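Local atomic coordinates of FrpC operon protein (Neisseria meningitidis, PDB entry 5EDF), a protein that is an iron-regulated meningococcal protein, FrpD, that binds FrpC and is putatively involved in adhesion, though its precise function remains unknown. Residues Thr4-Pro9 / Tyr38-Ala43; Tyr66-Lys69 / Trp74-Glu77. One frame throughout, in Å; residues are numbered along the deposited sequence. Where two conformers were deposited one is given.

Contact 1: residues Thr4-Pro9 / Tyr38-Ala43; sequences TSFNNP and YTQDNA
A primary amide lies stacked on an aromatic ring: the carboxamide of Gln-40 covers one face of Phe-6, the two planes only 16° apart. The amide is shifted toward the rim, so CD of Gln-40 comes to 3.6 Å from CD2 of Phe-6, and NE2 of Gln-40 sits 3.5 Å from Phe-6 CE2. Nearer the backbone, CG of Gln-40 stands almost straight over the ring, 4.1 Å from the Phe-6 centroid, a CH-pi contact over the same face. The Gln-40 chain is fully extended beyond CG (chi2 -180°), which carries the amide across the ring, with the two side chains crossing at about a right angle.

The other approach comes from backbone. The carbonyl O of Tyr-38 meets the ring at its edge, close to the plane, 3.5 Å from CE1 of Phe-6.

This is a surface contact, joining the loop ahead of strand 18-23 to the short strand 39-40, which pairs antiparallel with 45-46 in a two-stranded ribbon. Asn-7 and Asn-8 both face Trp-46 in a classic beta bulge, and backbone hydrogen bonds from Asn-8 to Trp-46 and from Ser-5 to Ser-48 fasten the loop alongside that ribbon. Phe-6 also touches Lys-45. The Tyr-38 side chain leads away from the ring, its OH hydrogen-bonded to Glu-62 N, with a sodium ion and a pentaethylene glycol molecule, probably from the crystallisation liquor, close by.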
loop_
_atom_site.group_PDB
_atom_site.type_symbol
_atom_site.label_atom_id
_atom_site.label_comp_id
_atom_site.label_asym_id
_atom_site.label_seq_id
_atom_site.Cartn_x
_atom_site.Cartn_y
_atom_site.Cartn_z
ATOM N N THR A 4 14.756 -20.651 6.425
ATOM C CA THR A 4 14.845 -19.476 5.553
ATOM C C THR A 4 16.128 -19.547 4.763
ATOM O O THR A 4 17.140 -20.072 5.251
ATOM C CB THR A 4 14.793 -18.154 6.362
ATOM O OG1 THR A 4 13.606 -18.133 7.166
ATOM C CG2 THR A 4 14.774 -16.941 5.451
ATOM N N SER A 5 16.068 -19.068 3.529
ATOM C CA SER A 5 17.190 -19.025 2.610
ATOM C C SER A 5 17.198 -17.674 1.909
ATOM O O SER A 5 16.129 -17.150 1.568
ATOM C CB SER A 5 17.073 -20.134 1.550
ATOM O OG SER A 5 16.871 -21.408 2.142
ATOM N N PHE A 6 18.392 -17.154 1.647
ATOM C CA PHE A 6 18.558 -15.909 0.920
ATOM C C PHE A 6 19.529 -16.137 -0.254
ATOM O O PHE A 6 20.548 -15.456 -0.399
ATOM C CB PHE A 6 19.065 -14.816 1.849
ATOM C CG PHE A 6 18.154 -14.507 2.992
ATOM C CD1 PHE A 6 17.202 -13.507 2.900
ATOM C CD2 PHE A 6 18.255 -15.226 4.169
ATOM C CE1 PHE A 6 16.358 -13.234 3.964
ATOM C CE2 PHE A 6 17.409 -14.966 5.236
ATOM C CZ PHE A 6 16.470 -13.959 5.135
ATOM N N ASN A 7 19.194 -17.113 -1.082
ATOM C CA ASN A 7 20.093 -17.599 -2.130
ATOM C C ASN A 7 19.962 -16.876 -3.468
ATOM O O ASN A 7 20.664 -17.223 -4.418
ATOM C CB ASN A 7 19.839 -19.101 -2.435
ATOM C CG ASN A 7 20.004 -20.018 -1.228
ATOM O OD1 ASN A 7 20.836 -19.768 -0.364
ATOM N ND2 ASN A 7 19.214 -21.114 -1.189
ATOM N N ASN A 8 19.059 -15.905 -3.579
ATOM C CA ASN A 8 18.845 -15.201 -4.852
ATOM C C ASN A 8 19.758 -13.978 -4.960
ATOM O O ASN A 8 20.039 -13.342 -3.956
ATOM C CB ASN A 8 17.377 -14.789 -5.045
ATOM C CG ASN A 8 16.479 -15.941 -5.469
ATOM O OD1 ASN A 8 16.883 -16.836 -6.206
ATOM N ND2 ASN A 8 15.220 -15.905 -5.001
ATOM N N PRO A 9 20.168 -13.662 -6.196
ATOM C CA PRO A 9 21.025 -12.506 -6.460
ATOM C C PRO A 9 20.244 -11.205 -6.375
ATOM O O PRO A 9 19.031 -11.178 -6.465
ATOM C CB PRO A 9 21.486 -12.767 -7.893
ATOM C CG PRO A 9 20.318 -13.461 -8.541
ATOM C CD PRO A 9 19.842 -14.385 -7.442
ATOM N N TYR A 38 13.205 -8.464 2.897
ATOM C CA TYR A 38 13.608 -9.861 3.106
ATOM C C TYR A 38 14.931 -10.108 2.423
ATOM O O TYR A 38 15.071 -10.983 1.572
ATOM C CB TYR A 38 12.517 -10.790 2.574
ATOM C CG TYR A 38 11.135 -10.626 3.141
ATOM C CD1 TYR A 38 10.611 -11.531 4.017
ATOM C CD2 TYR A 38 10.293 -9.633 2.694
ATOM C CE1 TYR A 38 9.293 -11.443 4.482
ATOM C CE2 TYR A 38 8.992 -9.542 3.149
ATOM C CZ TYR A 38 8.497 -10.442 4.021
ATOM O OH TYR A 38 7.207 -10.342 4.486
ATOM N N THR A 39 15.920 -9.325 2.830
ATOM C CA THR A 39 17.240 -9.324 2.221
ATOM C C THR A 39 18.299 -9.303 3.318
ATOM O O THR A 39 17.996 -9.021 4.510
ATOM C CB THR A 39 17.451 -8.122 1.268
ATOM O OG1 THR A 39 17.219 -6.889 1.993
ATOM C CG2 THR A 39 16.522 -8.162 0.131
ATOM N N GLN A 40 19.526 -9.592 2.904
ATOM C CA GLN A 40 20.694 -9.471 3.763
ATOM C C GLN A 40 21.797 -8.753 3.004
ATOM O O GLN A 40 21.790 -8.712 1.780
ATOM C CB GLN A 40 21.159 -10.850 4.213
ATOM C CG GLN A 40 20.174 -11.559 5.115
ATOM C CD GLN A 40 20.659 -12.916 5.551
ATOM O OE1 GLN A 40 21.450 -13.555 4.863
ATOM N NE2 GLN A 40 20.193 -13.360 6.709
ATOM N N ASP A 41 22.713 -8.157 3.767
ATOM C CA ASP A 41 24.001 -7.621 3.272
ATOM C C ASP A 41 23.863 -6.563 2.172
ATOM O O ASP A 41 24.264 -6.773 1.024
ATOM C CB ASP A 41 24.886 -8.772 2.825
ATOM C CG ASP A 41 25.135 -9.785 3.945
ATOM O OD1 ASP A 41 25.045 -9.398 5.135
ATOM O OD2 ASP A 41 25.419 -10.962 3.634
ATOM N N ASN A 42 23.251 -5.453 2.555
ATOM C CA ASN A 42 23.013 -4.297 1.687
ATOM C C ASN A 42 22.288 -4.701 0.417
ATOM O O ASN A 42 22.669 -4.305 -0.682
ATOM C CB ASN A 42 24.327 -3.547 1.375
ATOM C CG ASN A 42 24.098 -2.071 0.981
ATOM O OD1 ASN A 42 23.133 -1.433 1.414
ATOM N ND2 ASN A 42 25.001 -1.528 0.165
ATOM N N ALA A 43 21.244 -5.517 0.586
ATOM C CA ALA A 43 20.426 -5.985 -0.521
ATOM C C ALA A 43 21.218 -6.782 -1.587
ATOM O O ALA A 43 20.920 -6.685 -2.773
ATOM C CB ALA A 43 19.674 -4.815 -1.149
#

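Contact 2: residues Tyr66-Lys69 / Trp74-Glu77; sequences YYKK and WVLE
Lys-68 and Glu-77 form a salt bridge diagonally across the two strands, NZ of Lys-68 lying 2.8 Å from OE2 of Glu-77 on the syn side and 25° out of the carboxylate plane. A turn at chi3 (77°) bends the lysine chain toward the acid. Water 1 closes a second path, accepting from Lys-68 NZ and donating to OE1 of Glu-77 at 2.6 Å; OE1 also accepts a hydrogen bond from ND2 of Asn-83.

The salt bridge lies on one face of the antiparallel ladder of a beta hairpin: Tyr-66 with Glu-77 and Lys-68 with Val-75 are hydrogen-bonded pairs, each joined by two N-H...O bonds. The non-hydrogen-bonded pairs, Tyr-67 with Leu-76 and Lys-69 with Trp-74, face the other side of the sheet. There CD of Lys-69 sits over the six-membered ring of Trp-74, 3.6 Å from its centroid. Tyr-67 turns an edge to the indole in an offset edge-to-face pair, planes at 61°, and its CB meets CD2 of Leu-76 at 3.9 Å.

Phe-196 adds edge-to-face contacts to both aromatics. Helix 205-224 covers Leu-76 and supplies Glu-207 to Trp-74 NE1, while strand 73-77 closes one margin of the large antiparallel sheet, beside 61-70.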
loop_
_atom_site.group_PDB
_atom_site.type_symbol
_atom_site.label_atom_id
_atom_site.label_comp_id
_atom_site.label_asym_id
_atom_site.label_seq_id
_atom_site.Cartn_x
_atom_site.Cartn_y
_atom_site.Cartn_z
ATOM N N TYR A 66 8.446 0.904 -4.780
ATOM C CA TYR A 66 8.873 2.243 -5.111
ATOM C C TYR A 66 7.776 2.902 -5.930
ATOM O O TYR A 66 7.256 2.302 -6.884
ATOM C CB TYR A 66 10.182 2.201 -5.917
ATOM C CG TYR A 66 10.661 3.518 -6.493
ATOM C CD1 TYR A 66 11.055 4.557 -5.676
ATOM C CD2 TYR A 66 10.719 3.707 -7.845
ATOM C CE1 TYR A 66 11.502 5.748 -6.193
ATOM C CE2 TYR A 66 11.197 4.889 -8.363
ATOM C CZ TYR A 66 11.560 5.906 -7.534
ATOM O OH TYR A 66 12.034 7.118 -8.062
ATOM N N TYR A 67 7.407 4.121 -5.559
ATOM C CA TYR A 67 6.391 4.853 -6.329
ATOM C C TYR A 67 7.061 5.997 -7.039
ATOM O O TYR A 67 7.943 6.661 -6.503
ATOM C CB TYR A 67 5.205 5.290 -5.466
ATOM C CG TYR A 67 5.488 6.397 -4.448
ATOM C CD1 TYR A 67 5.411 7.724 -4.797
ATOM C CD2 TYR A 67 5.867 6.087 -3.150
ATOM C CE1 TYR A 67 5.680 8.720 -3.875
ATOM C CE2 TYR A 67 6.113 7.057 -2.223
ATOM C CZ TYR A 67 6.017 8.382 -2.574
ATOM O OH TYR A 67 6.280 9.344 -1.615
ATOM N N LYS A 68 6.653 6.170 -8.300
ATOM C CA LYS A 68 7.318 7.088 -9.214
ATOM C C LYS A 68 6.336 7.871 -10.074
ATOM O O LYS A 68 5.385 7.310 -10.614
ATOM C CB LYS A 68 8.236 6.250 -10.117
ATOM C CG LYS A 68 9.083 7.005 -11.071
ATOM C CD LYS A 68 9.963 6.079 -11.879
ATOM C CE LYS A 68 9.243 5.340 -12.995
ATOM N NZ LYS A 68 10.199 4.601 -13.884
ATOM N N LYS A 69 6.603 9.173 -10.254
ATOM C CA LYS A 69 5.776 10.018 -11.103
ATOM C C LYS A 69 6.135 9.783 -12.580
ATOM O O LYS A 69 7.323 9.743 -12.925
ATOM C CB LYS A 69 6.024 11.474 -10.726
ATOM C CG LYS A 69 5.051 12.459 -11.313
ATOM C CD LYS A 69 3.712 12.356 -10.628
ATOM C CE LYS A 69 2.723 13.325 -11.229
ATOM N NZ LYS A 69 2.940 14.711 -10.725
ATOM N N TRP A 74 1.154 8.078 -11.549
ATOM C CA TRP A 74 2.151 7.459 -10.687
ATOM C C TRP A 74 2.167 5.967 -10.999
ATOM O O TRP A 74 1.126 5.387 -11.345
ATOM C CB TRP A 74 1.777 7.608 -9.224
ATOM C CG TRP A 74 1.743 9.019 -8.695
ATOM C CD1 TRP A 74 0.667 9.854 -8.631
ATOM C CD2 TRP A 74 2.832 9.721 -8.085
ATOM N NE1 TRP A 74 1.026 11.044 -8.039
ATOM C CE2 TRP A 74 2.349 10.995 -7.704
ATOM C CE3 TRP A 74 4.167 9.407 -7.827
ATOM C CZ2 TRP A 74 3.158 11.943 -7.075
ATOM C CZ3 TRP A 74 4.955 10.344 -7.214
ATOM C CH2 TRP A 74 4.451 11.596 -6.832
ATOM N N VAL A 75 3.327 5.333 -10.848
ATOM C CA VAL A 75 3.449 3.884 -10.999
ATOM C C VAL A 75 4.190 3.288 -9.824
ATOM O O VAL A 75 4.922 3.997 -9.135
ATOM C CB VAL A 75 4.138 3.464 -12.329
ATOM C CG1 VAL A 75 3.320 3.952 -13.496
ATOM C CG2 VAL A 75 5.576 3.961 -12.375
ATOM N N LEU A 76 3.989 1.992 -9.614
ATOM C CA LEU A 76 4.659 1.223 -8.572
ATOM C C LEU A 76 5.651 0.275 -9.198
ATOM O O LEU A 76 5.353 -0.386 -10.202
ATOM C CB LEU A 76 3.664 0.393 -7.761
ATOM C CG LEU A 76 2.468 1.146 -7.208
ATOM C CD1 LEU A 76 1.539 0.166 -6.480
ATOM C CD2 LEU A 76 2.861 2.366 -6.354
ATOM N N GLU A 77 6.803 0.147 -8.549
ATOM C CA GLU A 77 7.869 -0.720 -9.057
ATOM C C GLU A 77 8.456 -1.597 -7.977
ATOM O O GLU A 77 8.629 -1.144 -6.856
ATOM C CB GLU A 77 9.013 0.118 -9.645
ATOM C CG GLU A 77 8.577 0.966 -10.803
ATOM C CD GLU A 77 9.682 1.752 -11.476
ATOM O OE1 GLU A 77 10.771 1.928 -10.897
ATOM O OE2 GLU A 77 9.443 2.217 -12.617
HETATM O O HOH W 1 12.506 3.269 -12.369
#

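Contacts 1 and 2 follow one another along the chain, the first closing before the second opens. Their centres are 23 Å apart and their nearest atoms about 13 Å, so they do not touch. Contact 1 lies on the periphery, about 23 Å from the centre of the chain, whereas contact 2 is nearer the middle, at about 12 Å. A hydrogen bond ties contact 1 to the strand of contact 2: Tyr-38 reaches Glu-62, on the strand 61-70 that carries residues 66-69. Helix 84-93 also reaches both, with Leu-91 against Thr-39 and His-86 stacked on Tyr-66. The azide pocket of Leu-110, Ser-111, Met-114 and Ile-162 is made by none of the four segments.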